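Side-chain contacts in D-glucosaminate-6-phosphate ammonia lyase (Salmonella typhimurium, PDB 7LCE), which is a pyridoxal-phosphate-dependent enzyme of the selenocysteine synthase family, built on the aminotransferase-type fold: residues P275-I280 against L286-E291; A140-L145 against V176-A181; A91-M96 against K234-G239. One frame throughout, in Å; residues are numbered along the deposited sequence.

Interaction 1: P275-I280 against L286-E291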
# COMPACT_ATOMS: atom_id res chain seq x y z
N PRO A 275 -10.78 62.72 37.94
CA PRO A 275 -12.17 63.21 37.93
C PRO A 275 -13.19 62.13 37.62
O PRO A 275 -14.25 62.09 38.25
CB PRO A 275 -12.14 64.29 36.84
CG PRO A 275 -10.74 64.78 36.85
CD PRO A 275 -9.90 63.57 37.12
N VAL A 276 -12.89 61.25 36.66
CA VAL A 276 -13.82 60.18 36.31
C VAL A 276 -13.98 59.20 37.47
O VAL A 276 -15.07 58.67 37.71
CB VAL A 276 -13.36 59.48 35.03
CG1 VAL A 276 -14.40 58.45 34.58
CG2 VAL A 276 -13.09 60.50 33.93
N ALA A 277 -12.89 58.93 38.20
CA ALA A 277 -12.98 58.02 39.33
C ALA A 277 -13.85 58.59 40.44
O ALA A 277 -14.63 57.86 41.07
CB ALA A 277 -11.59 57.69 39.86
N GLU A 278 -13.74 59.90 40.69
CA GLU A 278 -14.56 60.52 41.72
C GLU A 278 -16.03 60.54 41.33
O GLU A 278 -16.91 60.36 42.18
CB GLU A 278 -14.05 61.93 42.02
CG GLU A 278 -12.72 61.96 42.76
CD GLU A 278 -12.21 63.36 43.00
OE1 GLU A 278 -13.02 64.24 43.35
OE2 GLU A 278 -10.99 63.59 42.86
N ALA A 279 -16.32 60.76 40.04
CA ALA A 279 -17.71 60.84 39.60
C ALA A 279 -18.43 59.51 39.79
O ALA A 279 -19.59 59.48 40.21
CB ALA A 279 -17.76 61.27 38.13
N ILE A 280 -17.76 58.40 39.49
CA ILE A 280 -18.36 57.09 39.70
C ILE A 280 -18.55 56.81 41.18
O ILE A 280 -19.55 56.19 41.59
CB ILE A 280 -17.52 56.00 39.01
CG1 ILE A 280 -17.38 56.29 37.51
CG2 ILE A 280 -18.13 54.62 39.23
CD1 ILE A 280 -16.37 55.41 36.80
N LEU A 286 -21.26 52.30 43.92
CA LEU A 286 -20.08 52.24 43.07
C LEU A 286 -18.90 52.94 43.74
O LEU A 286 -19.05 54.06 44.25
CB LEU A 286 -20.35 52.88 41.71
CG LEU A 286 -21.30 52.11 40.79
CD1 LEU A 286 -21.38 52.79 39.43
CD2 LEU A 286 -20.85 50.67 40.66
N TYR A 287 -17.74 52.29 43.74
CA TYR A 287 -16.50 52.89 44.20
C TYR A 287 -15.44 52.70 43.12
O TYR A 287 -15.18 51.56 42.71
CB TYR A 287 -15.99 52.31 45.52
CG TYR A 287 -14.62 52.84 45.86
CD1 TYR A 287 -14.46 54.11 46.42
CD2 TYR A 287 -13.48 52.10 45.60
CE1 TYR A 287 -13.20 54.61 46.71
CE2 TYR A 287 -12.21 52.59 45.89
CZ TYR A 287 -12.08 53.84 46.45
OH TYR A 287 -10.83 54.33 46.74
N ALA A 288 -14.85 53.80 42.66
CA ALA A 288 -13.86 53.77 41.59
C ALA A 288 -12.53 54.30 42.10
O ALA A 288 -12.49 55.28 42.85
CB ALA A 288 -14.32 54.58 40.37
N ASP A 289 -11.44 53.65 41.69
CA ASP A 289 -10.10 54.11 42.02
C ASP A 289 -9.17 53.73 40.87
O ASP A 289 -9.44 52.78 40.13
CB ASP A 289 -9.58 53.51 43.33
CG ASP A 289 -9.51 52.00 43.29
OD1 ASP A 289 -10.55 51.36 43.03
OD2 ASP A 289 -8.40 51.45 43.51
N ILE A 290 -8.10 54.49 40.73
CA ILE A 290 -7.11 54.27 39.68
C ILE A 290 -6.07 53.26 40.15
O ILE A 290 -5.60 53.31 41.29
CB ILE A 290 -6.46 55.60 39.27
CG1 ILE A 290 -7.55 56.63 38.97
CG2 ILE A 290 -5.54 55.41 38.07
CD1 ILE A 290 -7.02 58.03 38.80
N GLU A 291 -5.70 52.34 39.25
CA GLU A 291 -4.75 51.28 39.56
C GLU A 291 -3.81 51.11 38.38
O GLU A 291 -4.26 50.94 37.24
CB GLU A 291 -5.47 49.95 39.86
CG GLU A 291 -4.56 48.85 40.37
CD GLU A 291 -5.10 47.46 40.08
OE1 GLU A 291 -6.01 47.33 39.23
OE2 GLU A 291 -4.61 46.49 40.71

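Interaction 2: A140-L145 against V176-A181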
# COMPACT_ATOMS: atom_id res chain seq x y z
N ALA A 140 8.78 21.48 28.84
CA ALA A 140 9.44 21.21 27.57
C ALA A 140 10.94 21.37 27.77
O ALA A 140 11.39 22.42 28.23
CB ALA A 140 8.93 22.14 26.47
N THR A 141 11.69 20.33 27.43
CA THR A 141 13.14 20.35 27.57
C THR A 141 13.79 20.58 26.21
O THR A 141 13.15 20.49 25.16
CB THR A 141 13.64 19.05 28.20
OG1 THR A 141 13.43 17.97 27.28
CG2 THR A 141 12.90 18.77 29.49
N ARG A 142 15.09 20.90 26.23
CA ARG A 142 15.78 21.18 24.98
C ARG A 142 15.98 19.92 24.15
O ARG A 142 15.81 19.95 22.93
CB ARG A 142 17.11 21.87 25.25
CG ARG A 142 17.90 22.11 23.97
CD ARG A 142 18.83 23.30 24.06
NE ARG A 142 19.61 23.44 22.84
CZ ARG A 142 20.29 24.53 22.50
NH1 ARG A 142 20.28 25.61 23.26
NH2 ARG A 142 20.98 24.53 21.36
N TRP A 143 16.33 18.80 24.79
CA TRP A 143 16.55 17.58 24.03
C TRP A 143 15.28 17.14 23.31
O TRP A 143 15.35 16.52 22.25
CB TRP A 143 17.06 16.45 24.93
CG TRP A 143 16.09 15.94 25.95
CD1 TRP A 143 16.03 16.27 27.27
CD2 TRP A 143 15.04 14.98 25.73
NE1 TRP A 143 15.01 15.59 27.89
CE2 TRP A 143 14.38 14.79 26.97
CE3 TRP A 143 14.58 14.28 24.61
CZ2 TRP A 143 13.30 13.93 27.11
CZ3 TRP A 143 13.50 13.42 24.76
CH2 TRP A 143 12.88 13.25 26.00
N GLN A 144 14.11 17.46 23.87
CA GLN A 144 12.86 17.22 23.17
C GLN A 144 12.76 18.07 21.91
O GLN A 144 12.27 17.61 20.87
CB GLN A 144 11.67 17.48 24.09
CG GLN A 144 11.44 16.40 25.14
CD GLN A 144 10.38 16.79 26.15
OE1 GLN A 144 10.23 17.97 26.49
NE2 GLN A 144 9.63 15.81 26.63
N LEU A 145 13.21 19.33 21.99
CA LEU A 145 13.21 20.19 20.81
C LEU A 145 14.16 19.66 19.75
O LEU A 145 13.86 19.71 18.55
CB LEU A 145 13.59 21.61 21.20
CG LEU A 145 13.74 22.61 20.05
CD1 LEU A 145 12.46 22.70 19.25
CD2 LEU A 145 14.15 23.97 20.57
N VAL A 176 16.57 29.74 18.76
CA VAL A 176 17.56 30.31 17.85
C VAL A 176 18.75 29.37 17.70
O VAL A 176 19.22 29.11 16.58
CB VAL A 176 18.01 31.70 18.34
CG1 VAL A 176 19.08 32.26 17.43
CG2 VAL A 176 16.82 32.65 18.40
N GLN A 177 19.25 28.85 18.81
CA GLN A 177 20.43 27.99 18.76
C GLN A 177 20.14 26.71 17.99
O GLN A 177 20.95 26.28 17.15
CB GLN A 177 20.90 27.66 20.18
CG GLN A 177 21.33 28.88 20.99
CD GLN A 177 21.76 28.52 22.39
OE1 GLN A 177 22.27 27.42 22.64
NE2 GLN A 177 21.56 29.44 23.33
N VAL A 178 18.99 26.08 18.24
CA VAL A 178 18.64 24.85 17.54
C VAL A 178 18.38 25.12 16.07
O VAL A 178 18.80 24.34 15.20
CB VAL A 178 17.43 24.17 18.22
CG1 VAL A 178 16.99 22.96 17.42
CG2 VAL A 178 17.78 23.78 19.64
N ALA A 179 17.71 26.23 15.75
CA ALA A 179 17.39 26.53 14.36
C ALA A 179 18.66 26.76 13.54
O ALA A 179 18.82 26.19 12.46
CB ALA A 179 16.47 27.75 14.28
N GLN A 180 19.58 27.59 14.05
CA GLN A 180 20.80 27.86 13.30
C GLN A 180 21.73 26.66 13.25
O GLN A 180 22.57 26.59 12.34
CB GLN A 180 21.52 29.08 13.87
CG GLN A 180 20.81 30.41 13.58
CD GLN A 180 21.60 31.62 14.06
OE1 GLN A 180 22.51 31.50 14.88
NE2 GLN A 180 21.24 32.79 13.55
N ALA A 181 21.61 25.73 14.19
CA ALA A 181 22.45 24.53 14.16
C ALA A 181 22.01 23.54 13.09
O ALA A 181 22.82 22.72 12.65
CB ALA A 181 22.45 23.85 15.53

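Interaction 3: A91-M96 against K234-G239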
# COMPACT_ATOMS: atom_id res chain seq x y z
N ALA A 91 7.64 26.75 -8.71
CA ALA A 91 6.85 25.53 -8.87
C ALA A 91 6.22 25.11 -7.55
O ALA A 91 5.03 24.78 -7.50
CB ALA A 91 7.74 24.41 -9.42
N ARG A 92 6.99 25.14 -6.46
CA ARG A 92 6.45 24.75 -5.16
C ARG A 92 5.40 25.74 -4.67
O ARG A 92 4.49 25.36 -3.94
CB ARG A 92 7.58 24.62 -4.14
CG ARG A 92 8.50 23.45 -4.40
CD ARG A 92 9.63 23.38 -3.38
NE ARG A 92 9.98 22.01 -3.05
CZ ARG A 92 10.76 21.65 -2.03
NH1 ARG A 92 11.29 22.55 -1.23
NH2 ARG A 92 11.01 20.36 -1.83
N VAL A 93 5.52 27.01 -5.06
CA VAL A 93 4.54 28.01 -4.65
C VAL A 93 3.16 27.68 -5.21
O VAL A 93 2.14 27.82 -4.52
CB VAL A 93 5.00 29.42 -5.07
CG1 VAL A 93 3.83 30.40 -5.05
CG2 VAL A 93 6.10 29.90 -4.15
N ALA A 94 3.11 27.21 -6.46
CA ALA A 94 1.84 26.87 -7.08
C ALA A 94 1.19 25.64 -6.45
O ALA A 94 -0.03 25.47 -6.57
CB ALA A 94 2.03 26.64 -8.58
N LEU A 95 1.97 24.78 -5.79
CA LEU A 95 1.41 23.59 -5.17
C LEU A 95 0.78 23.85 -3.81
O LEU A 95 -0.07 23.06 -3.38
CB LEU A 95 2.47 22.50 -5.02
CG LEU A 95 2.67 21.51 -6.17
CD1 LEU A 95 3.10 22.20 -7.45
CD2 LEU A 95 3.68 20.44 -5.76
N MET A 96 1.16 24.92 -3.13
CA MET A 96 0.67 25.15 -1.78
C MET A 96 -0.85 25.29 -1.79
O MET A 96 -1.41 25.88 -2.72
CB MET A 96 1.31 26.40 -1.18
CG MET A 96 2.83 26.34 -1.05
SD MET A 96 3.43 25.10 0.12
CE MET A 96 3.86 23.75 -0.98
N LYS A 234 7.71 37.12 -0.27
CA LYS A 234 7.21 37.89 -1.41
C LYS A 234 6.81 36.99 -2.56
O LYS A 234 5.84 37.27 -3.27
CB LYS A 234 8.28 38.89 -1.87
CG LYS A 234 8.61 39.97 -0.85
CD LYS A 234 9.67 40.93 -1.38
CE LYS A 234 9.96 42.03 -0.37
NZ LYS A 234 10.99 42.99 -0.87
N ALA A 235 7.52 35.87 -2.75
CA ALA A 235 7.24 34.95 -3.84
C ALA A 235 5.86 34.31 -3.72
O ALA A 235 5.40 33.69 -4.69
CB ALA A 235 8.30 33.85 -3.89
N GLN A 236 5.19 34.43 -2.58
CA GLN A 236 3.89 33.81 -2.39
C GLN A 236 2.75 34.59 -3.03
O GLN A 236 1.60 34.13 -2.96
CB GLN A 236 3.62 33.63 -0.89
CG GLN A 236 4.73 32.90 -0.14
CD GLN A 236 4.97 31.49 -0.66
OE1 GLN A 236 4.04 30.82 -1.11
NE2 GLN A 236 6.22 31.04 -0.60
N HIS A 237 3.02 35.73 -3.66
CA HIS A 237 1.96 36.52 -4.28
C HIS A 237 1.30 35.80 -5.46
O HIS A 237 0.15 36.09 -5.79
CB HIS A 237 2.49 37.88 -4.75
CG HIS A 237 3.29 37.82 -6.02
ND1 HIS A 237 4.65 37.61 -6.03
CD2 HIS A 237 2.91 37.93 -7.31
CE1 HIS A 237 5.08 37.61 -7.28
NE2 HIS A 237 4.04 37.80 -8.08
N GLN A 238 2.01 34.88 -6.10
CA GLN A 238 1.43 34.05 -7.15
C GLN A 238 0.76 32.80 -6.60
O GLN A 238 0.22 32.01 -7.38
CB GLN A 238 2.51 33.65 -8.16
CG GLN A 238 2.99 34.81 -9.01
CD GLN A 238 3.94 34.36 -10.10
OE1 GLN A 238 4.61 33.33 -9.97
NE2 GLN A 238 4.01 35.13 -11.18
N GLY A 239 0.79 32.59 -5.28
CA GLY A 239 0.21 31.40 -4.69
C GLY A 239 -0.84 31.69 -3.64
O GLY A 239 -1.86 32.33 -3.92

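Interaction 1: P275-I280 against L286-E291
L286 opens strand 286-292 by laying its side chain against I280 on helix 270-282. L286 CD1 and I280 CG2 approach to 3.7 Å, and the two branched chains cross obliquely. With CG2 anti to its backbone N, I280 turns this methyl toward the strand, while CB faces the next inward residue. That residue is A288, whose CB lies 3.8 Å from I280 CB and 4.2 Å from A277 CB. A single methyl is enough here, because helix and strand run nearly antiparallel (163°) with axes just 6.5 Å apart. A277 is small for the same reason. D289 points away from the helix, to a salt bridge with R303 on strand 300-306, its side chain about 4 Å from a bound calcium ion. I290 leaves the strand to one side, and its CG1 reaches A277 CB at 4.3 Å. Helix 270-282 thus covers one face of a three-stranded antiparallel sheet; I280 also touches V304 and, on helix 352-365, L360. Contact between the two segments is apolar throughout, so close fit holds them, and the polar tie lies just beyond: S281 OG is hydrogen-bonded to both A277 O and A288 N, bridging helix and strand.

Interaction 2: A140-L145 against V176-A181
V178 meets both R142 and L145 where helices 142-147 and 172-181 lie side by side in the large domain, an α/β domain of the aminotransferase type built round a seven-stranded mixed sheet. The inner part is closely packed. L145 and R142 are three residues apart, hence on one face of their helix, and both point at the other helix. L145 CD2 lies 3.8 Å from V178 CG2, the two side chains running alongside with opposite headings. Branched aliphatic residues suit this place because the sheet lies directly beneath: L145 rests on V107 and L156, and V178 shares L156. The same V178 CG2 covers one face of the R142 guanidinium, 3.7 Å from R142 NE, and so marks the transition to the outer part.

That outer part is looser and polar. R142, with CG anti to the backbone N (chi1 176°) and the chain extended from CG to NE, reaches across to helix 172-181. Arginine suits this border, its alkyl chain reaching past the core and its charged end toward exposed Q177. E146 and D174 are long, weak ionic partners of this group and probably help to orient it. Where the first helix starts, T141, at the N-cap, donates its N to Q144 OE1 at 2.9 Å, a side-chain cap from the first turn. W143 turns from the contact altogether, to a cation-pi interaction with R90 of a second subunit.

At the exposed edge Q177 offers its amide oxygen. R142 NH1 binds Q177 OE1 at 2.8 Å, and a weak second bond comes from NH2. The acceptor lies near the guanidinium plane. The guanidinium and amide planes are 59° apart; NH1 stands above the carbonyl plane, 71° out of it, away from the lone pairs.

Interaction 3: A91-M96 against K234-G239
V93 carries the contact from helix 90-95, pushing both of its methyls into the bend formed by residues 235-239. Its van der Waals partners are largely polar atoms of backbone and amide; of these, G239 N and Q236 NE2 have hydrogen-bond partners of their own. CG1, anti to the backbone N, lies 3.7 Å from A235 O and 3.8 Å from G239 N. CG2 meets the amide of Q236, 3.7 Å from Q236 NE2, with V93 and Q236 approaching at a slant. A compact, beta-branched valine fits because it presents two methyls to two different walls without a long chain to fold away. G239, which has no side chain, lets its backbone come close to CG1, and its phi and psi of -123° and -119° lie in a region readily open to glycine.

The two segments belong to the large α/β domain of the aminotransferase-type fold: helix 90-95 follows helix 73-86, and residues 235-239 continue from the end of helix 227-234.

Hydrogen bonds run within this turn or to its surroundings, and none joins the two segments. Q236, bent at chi2 (-61°), curls its amide back so that NE2 donates to T86 OG1 and A232 O; the buried nitrogen is thereby satisfied while the amide still lies against V93. H237 ND1 donates to K234 O at 3.0 Å, with the acceptor in the ring plane, and H237 N reaches the same oxygen from the opposite face of its carbonyl plane. G239 N is paired with Q236 O at 2.9 Å, closing the turn 236-239.

Charged and intersubunit interactions lie at the margins. K234 NZ forms salt bridges with D66 and E52. M96 O accepts from R125 of a third subunit, while Q238 packs on G117 of that subunit and on W143 of a fourth.

Overall arrangement
Interaction 1 stands apart beside the antiparallel sheet, its centre about 49 and about 55 Å from those of interactions 2 and 3. The other two share the large domain, centres about 29 Å apart, and both segments of interaction 2 fall in sequence between those of interaction 3. No helix or strand serves two contacts. Interactions 1 and 3 are buried; the first is aliphatic on aliphatic, the third sets valine methyls against backbone and amide groups. Interaction 2, partly buried, adds an arginine-glutamine bond at the surface. Interactions 2 and 3 meet across subunits, W143 packing on A91 of another subunit and Q238 on W143 of a neighbour; no other chain touches interaction 1.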